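Local coordinates for protein adenylate cyclase (Hippeastrum hybrid cultivar, PDB 6YP4) that hydrolyses triphosphate as its dominant activity, though it was first taken for an adenylyl cyclase, and binds a GTP analogue together with magnesium, at residues Gln32-Phe37 with Gly131-Val136; Phe37-Gly42 with Gly124-Cys129. All blocks are in the same frame, centred on the assembly; numbering follows the deposited sequence.

Contact 1 of 2, residues Gln32-Phe37 with Gly131-Val136; sequences QHNLFF and GGFRNV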
loop_
_atom_site.group_PDB
_atom_site.type_symbol
_atom_site.label_atom_id
_atom_site.label_comp_id
_atom_site.label_asym_id
_atom_site.label_seq_id
_atom_site.Cartn_x
_atom_site.Cartn_y
_atom_site.Cartn_z
ATOM N N GLN A 32 9.474 7.624 -8.160
ATOM C CA GLN A 32 8.384 7.568 -9.131
ATOM C C GLN A 32 8.668 8.531 -10.276
ATOM O O GLN A 32 9.120 9.658 -10.044
ATOM C CB GLN A 32 7.038 7.950 -8.486
ATOM C CG GLN A 32 6.833 7.398 -7.051
ATOM C CD GLN A 32 5.505 7.803 -6.435
ATOM O OE1 GLN A 32 5.162 8.978 -6.418
ATOM N NE2 GLN A 32 4.725 6.802 -5.934
ATOM N N HIS A 33 8.400 8.094 -11.508
ATOM C CA HIS A 33 8.274 9.003 -12.651
ATOM C C HIS A 33 6.839 8.943 -13.152
ATOM O O HIS A 33 6.349 7.868 -13.522
ATOM C CB HIS A 33 9.270 8.660 -13.769
ATOM C CG HIS A 33 10.710 8.885 -13.400
ATOM N ND1 HIS A 33 11.459 7.959 -12.703
ATOM C CD2 HIS A 33 11.553 9.927 -13.659
ATOM C CE1 HIS A 33 12.677 8.430 -12.514
ATOM N NE2 HIS A 33 12.767 9.620 -13.097
ATOM N N ASN A 34 6.158 10.090 -13.132
ATOM C CA ASN A 34 4.758 10.198 -13.512
ATOM C C ASN A 34 4.659 10.784 -14.917
ATOM O O ASN A 34 5.153 11.890 -15.157
ATOM C CB ASN A 34 4.005 11.090 -12.523
ATOM C CG ASN A 34 4.096 10.593 -11.090
ATOM O OD1 ASN A 34 3.611 9.515 -10.778
ATOM N ND2 ASN A 34 4.647 11.416 -10.196
ATOM N N LEU A 35 4.017 10.067 -15.837
ATOM C CA LEU A 35 3.761 10.595 -17.174
ATOM C C LEU A 35 2.262 10.675 -17.447
ATOM O O LEU A 35 1.479 9.865 -16.943
ATOM C CB LEU A 35 4.431 9.751 -18.252
ATOM C CG LEU A 35 5.936 9.960 -18.366
ATOM C CD1 LEU A 35 6.689 9.280 -17.233
ATOM C CD2 LEU A 35 6.404 9.447 -19.700
ATOM N N PHE A 36 1.863 11.650 -18.269
ATOM C CA PHE A 36 0.452 11.949 -18.488
ATOM C C PHE A 36 0.122 12.015 -19.976
ATOM O O PHE A 36 0.978 12.328 -20.815
ATOM C CB PHE A 36 0.053 13.271 -17.809
ATOM C CG PHE A 36 0.268 13.269 -16.330
ATOM C CD1 PHE A 36 1.504 13.628 -15.799
ATOM C CD2 PHE A 36 -0.753 12.898 -15.466
ATOM C CE1 PHE A 36 1.724 13.615 -14.442
ATOM C CE2 PHE A 36 -0.536 12.873 -14.106
ATOM C CZ PHE A 36 0.698 13.245 -13.591
ATOM N N PHE A 37 -1.144 11.727 -20.288
ATOM C CA PHE A 37 -1.607 11.526 -21.656
ATOM C C PHE A 37 -3.002 12.107 -21.825
ATOM O O PHE A 37 -3.780 12.167 -20.869
ATOM C CB PHE A 37 -1.620 10.022 -22.013
ATOM C CG PHE A 37 -0.311 9.352 -21.815
ATOM C CD1 PHE A 37 0.568 9.218 -22.878
ATOM C CD2 PHE A 37 0.058 8.872 -20.558
ATOM C CE1 PHE A 37 1.786 8.604 -22.705
ATOM C CE2 PHE A 37 1.276 8.262 -20.367
ATOM C CZ PHE A 37 2.150 8.126 -21.439
ATOM N N GLY A 131 4.000 14.964 -21.098
ATOM C CA GLY A 131 5.193 15.051 -20.283
ATOM C C GLY A 131 4.940 14.517 -18.887
ATOM O O GLY A 131 3.982 13.776 -18.639
ATOM N N GLY A 132 5.798 14.915 -17.959
ATOM C CA GLY A 132 5.645 14.437 -16.598
ATOM C C GLY A 132 6.685 14.996 -15.660
ATOM O O GLY A 132 7.332 16.005 -15.951
ATOM N N PHE A 133 6.837 14.329 -14.518
ATOM C CA PHE A 133 7.739 14.792 -13.471
ATOM C C PHE A 133 8.087 13.617 -12.566
ATOM O O PHE A 133 7.474 12.551 -12.630
ATOM C CB PHE A 133 7.131 15.953 -12.665
ATOM C CG PHE A 133 5.793 15.637 -12.043
ATOM C CD1 PHE A 133 5.710 15.109 -10.754
ATOM C CD2 PHE A 133 4.612 15.872 -12.743
ATOM C CE1 PHE A 133 4.471 14.800 -10.180
ATOM C CE2 PHE A 133 3.368 15.576 -12.165
ATOM C CZ PHE A 133 3.305 15.032 -10.884
ATOM N N ARG A 134 9.070 13.852 -11.698
ATOM C CA ARG A 134 9.677 12.862 -10.821
ATOM C C ARG A 134 9.237 13.127 -9.375
ATOM O O ARG A 134 8.950 14.269 -9.002
ATOM C CB ARG A 134 11.214 12.932 -10.964
ATOM C CG ARG A 134 12.080 12.160 -9.964
ATOM C CD ARG A 134 13.561 12.604 -10.077
ATOM N NE ARG A 134 14.517 11.655 -9.489
ATOM C CZ ARG A 134 15.047 11.767 -8.272
ATOM N NH1 ARG A 134 15.906 10.853 -7.828
ATOM N NH2 ARG A 134 14.727 12.792 -7.494
ATOM N N ASN A 135 9.168 12.073 -8.565
ATOM C CA ASN A 135 8.793 12.256 -7.165
ATOM C C ASN A 135 9.424 11.157 -6.321
ATOM O O ASN A 135 9.392 9.983 -6.705
ATOM C CB ASN A 135 7.263 12.258 -7.003
ATOM C CG ASN A 135 6.806 12.463 -5.554
ATOM O OD1 ASN A 135 6.869 13.577 -5.016
ATOM N ND2 ASN A 135 6.292 11.392 -4.929
ATOM N N VAL A 136 10.029 11.554 -5.206
ATOM C CA VAL A 136 10.547 10.634 -4.199
ATOM C C VAL A 136 9.529 10.554 -3.072
ATOM O O VAL A 136 9.187 11.572 -2.467
ATOM C CB VAL A 136 11.915 11.081 -3.669
ATOM C CG1 VAL A 136 12.417 10.079 -2.604
ATOM C CG2 VAL A 136 12.910 11.170 -4.801
#

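Contact 2 of 2, residues Phe37-Gly42 with Gly124-Cys129; sequences FDTAAG and GGEFVC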
loop_
_atom_site.group_PDB
_atom_site.type_symbol
_atom_site.label_atom_id
_atom_site.label_comp_id
_atom_site.label_asym_id
_atom_site.label_seq_id
_atom_site.Cartn_x
_atom_site.Cartn_y
_atom_site.Cartn_z
ATOM N N PHE A 37 -1.144 11.727 -20.288
ATOM C CA PHE A 37 -1.607 11.526 -21.656
ATOM C C PHE A 37 -3.002 12.107 -21.825
ATOM O O PHE A 37 -3.780 12.167 -20.869
ATOM C CB PHE A 37 -1.620 10.022 -22.013
ATOM C CG PHE A 37 -0.311 9.352 -21.815
ATOM C CD1 PHE A 37 0.568 9.218 -22.878
ATOM C CD2 PHE A 37 0.058 8.872 -20.558
ATOM C CE1 PHE A 37 1.786 8.604 -22.705
ATOM C CE2 PHE A 37 1.276 8.262 -20.367
ATOM C CZ PHE A 37 2.150 8.126 -21.439
ATOM N N ASP A 38 -3.312 12.531 -23.054
ATOM C CA ASP A 38 -4.596 13.134 -23.396
ATOM C C ASP A 38 -4.682 13.168 -24.917
ATOM O O ASP A 38 -3.705 12.882 -25.614
ATOM C CB ASP A 38 -4.738 14.541 -22.801
ATOM C CG ASP A 38 -6.189 14.994 -22.673
ATOM O OD1 ASP A 38 -7.062 14.394 -23.339
ATOM O OD2 ASP A 38 -6.458 15.963 -21.912
ATOM N N THR A 39 -5.866 13.504 -25.428
ATOM C CA THR A 39 -5.995 13.778 -26.852
ATOM C C THR A 39 -5.278 15.078 -27.201
ATOM O O THR A 39 -5.006 15.925 -26.341
ATOM C CB THR A 39 -7.455 13.915 -27.270
ATOM O OG1 THR A 39 -8.055 15.007 -26.550
ATOM C CG2 THR A 39 -8.222 12.622 -27.024
ATOM N N ALA A 40 -4.985 15.236 -28.492
ATOM C CA ALA A 40 -4.388 16.479 -28.959
ATOM C C ALA A 40 -5.274 17.673 -28.620
ATOM O O ALA A 40 -4.775 18.733 -28.226
ATOM C CB ALA A 40 -4.129 16.392 -30.461
ATOM N N ALA A 41 -6.594 17.505 -28.730
ATOM C CA ALA A 41 -7.561 18.552 -28.419
ATOM C C ALA A 41 -7.855 18.684 -26.929
ATOM O O ALA A 41 -8.641 19.558 -26.545
ATOM C CB ALA A 41 -8.867 18.289 -29.167
ATOM N N GLY A 42 -7.267 17.839 -26.088
ATOM C CA GLY A 42 -7.463 17.940 -24.650
ATOM C C GLY A 42 -8.836 17.525 -24.163
ATOM O O GLY A 42 -9.396 18.184 -23.278
ATOM N N GLY A 124 -7.348 5.137 -30.105
ATOM C CA GLY A 124 -6.398 6.004 -29.433
ATOM C C GLY A 124 -5.403 6.724 -30.318
ATOM O O GLY A 124 -4.419 7.263 -29.795
ATOM N N GLY A 125 -5.622 6.765 -31.637
ATOM C CA GLY A 125 -4.712 7.472 -32.530
ATOM C C GLY A 125 -4.594 8.959 -32.244
ATOM O O GLY A 125 -3.691 9.615 -32.776
ATOM N N GLU A 126 -5.472 9.489 -31.403
ATOM C CA GLU A 126 -5.522 10.896 -31.038
ATOM C C GLU A 126 -4.636 11.239 -29.846
ATOM O O GLU A 126 -4.351 12.423 -29.618
ATOM C CB GLU A 126 -6.972 11.245 -30.710
ATOM C CG GLU A 126 -7.658 10.014 -30.115
ATOM C CD GLU A 126 -9.133 10.180 -29.867
ATOM O OE1 GLU A 126 -9.709 11.213 -30.284
ATOM O OE2 GLU A 126 -9.707 9.253 -29.260
ATOM N N PHE A 127 -4.191 10.247 -29.080
ATOM C CA PHE A 127 -3.549 10.552 -27.814
ATOM C C PHE A 127 -2.095 10.959 -27.990
ATOM O O PHE A 127 -1.390 10.494 -28.895
ATOM C CB PHE A 127 -3.656 9.373 -26.856
ATOM C CG PHE A 127 -4.960 9.332 -26.156
ATOM C CD1 PHE A 127 -5.080 9.806 -24.862
ATOM C CD2 PHE A 127 -6.089 8.880 -26.817
ATOM C CE1 PHE A 127 -6.301 9.792 -24.224
ATOM C CE2 PHE A 127 -7.310 8.864 -26.190
ATOM C CZ PHE A 127 -7.421 9.320 -24.893
ATOM N N VAL A 128 -1.662 11.854 -27.095
ATOM C CA VAL A 128 -0.311 12.395 -27.049
ATOM C C VAL A 128 0.135 12.422 -25.590
ATOM O O VAL A 128 -0.685 12.420 -24.666
ATOM C CB VAL A 128 -0.244 13.819 -27.668
ATOM C CG1 VAL A 128 -0.769 13.811 -29.131
ATOM C CG2 VAL A 128 -1.051 14.790 -26.827
ATOM N N CYS A 129 1.455 12.447 -25.385
ATOM C CA CYS A 129 2.026 12.556 -24.044
ATOM C C CYS A 129 2.165 14.023 -23.665
ATOM O O CYS A 129 2.679 14.826 -24.449
ATOM C CB CYS A 129 3.392 11.863 -23.963
ATOM S SG CYS A 129 4.129 11.773 -22.296
#

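Contact 1 of 2, residues Gln32-Phe37 with Gly131-Val136
Gln32 and Asn135, a hydrogen-bonded antiparallel pair, send their side chains side by side off the same face of the sheet, the amide planes 48° apart. Asn135 ND2 gives a hydrogen bond to Gln32 OE1 (3.1 Å), meeting it from well above the carbonyl plane; the Asn135 amide is also held by Asp151 and Thr153. An alanine in place of Gln32 would probably leave Asn135 ND2 with Asp151 but without its OE1 acceptor, and open a gap beside Arg54 and Arg137. On the same face the Phe133 ring carries Asn34 CB over one side, while Asn34 ND2 comes to 3.4 Å from Phe133 CE1, amide and ring planes 60° apart. Phe133 takes chi1 56°, its CG between its own backbone N and carbonyl carbon, and the far end of the ring comes nearer the other strand. There Phe36 CE1 reaches Phe133 CE2 at 3.4 Å; these two rings are near parallel but slid apart, with little overlap. In the backbone, Asn34 N donates to Phe133 O (2.8 Å). Gly132 CA lies 3.0 Å from Asn34 O, where a CB would clash. Asn34 OD1 accepts from Arg54 NE, a second-shell link to the nucleotide pocket, and the nearest atoms of the Gln32 side chain and the bound GTP analogue are about 5 Å apart. Such inward-facing polar and aromatic side chains on antiparallel strands fit the wall of the CYTH triphosphate tunnel.

Contact 2 of 2, residues Phe37-Gly42 with Gly124-Cys129
Asp38 and Val128 form a hydrogen-bonded antiparallel pair at the ends of two strands of the CYTH sheet, with Val128 N to Asp38 O at 2.7 Å and Asp38 N to Val128 O at 3.1 Å. One strand runs out into the type I turn Thr39 to Gly42, and the other starts from the type I turn Gly124 to Phe127; a hydrogen bond from Ala40 N to Glu126 O joins the turns. Thr39 CG2 makes a CH-pi contact over one face of the Phe127 ring, 4.2 Å from its centroid and offset toward the rim. The same methyl lies beside the Glu126 side chain, which is extended beyond CG. Phe127 CD1 meanwhile lies 3.4 Å from Asp38 C. In the non-hydrogen-bonded pair of Phe37 with Cys129, Cys129 SG, anti to its backbone N (chi1 -174°), approaches the Phe37 ring obliquely, 4.5 Å from the ring centroid. One shell out, Trp111 meets the Phe127 ring edge-to-face, and Met101 touches both Phe127 and Phe37. Asp38 and Thr39 are fixed by the start of helix 43-46: Thr39 OG1 accepts from Asp43 N, and Asp38 OD1 receives both Thr39 N and Leu44 N, while Ala45 N donates to Asp38 OD2.

In the fold
From the N terminus the chain passes strand 2-9 and helix 12-22 before strand 26-39, which gives the first segment of contact 1 and, with the turn after it, that of contact 2; Phe37 belongs to both. The chain next makes helix 43-46, strands 49-56, 61-73 and 76-86, and the helices between 88 and 118. The return begins in the turn before strand 127-141, which runs back antiparallel, closing contact 2 first and contact 1 after it, so the loop of contact 2 nests inside that of contact 1. Their centres are about 17 Å apart. Contact 1 lies near the nucleotide pocket and contact 2 farther from it, beside helices 88-96 and 101-104. The shared strand pair thereby joins the sheet neighbours 49-56 and 147-155.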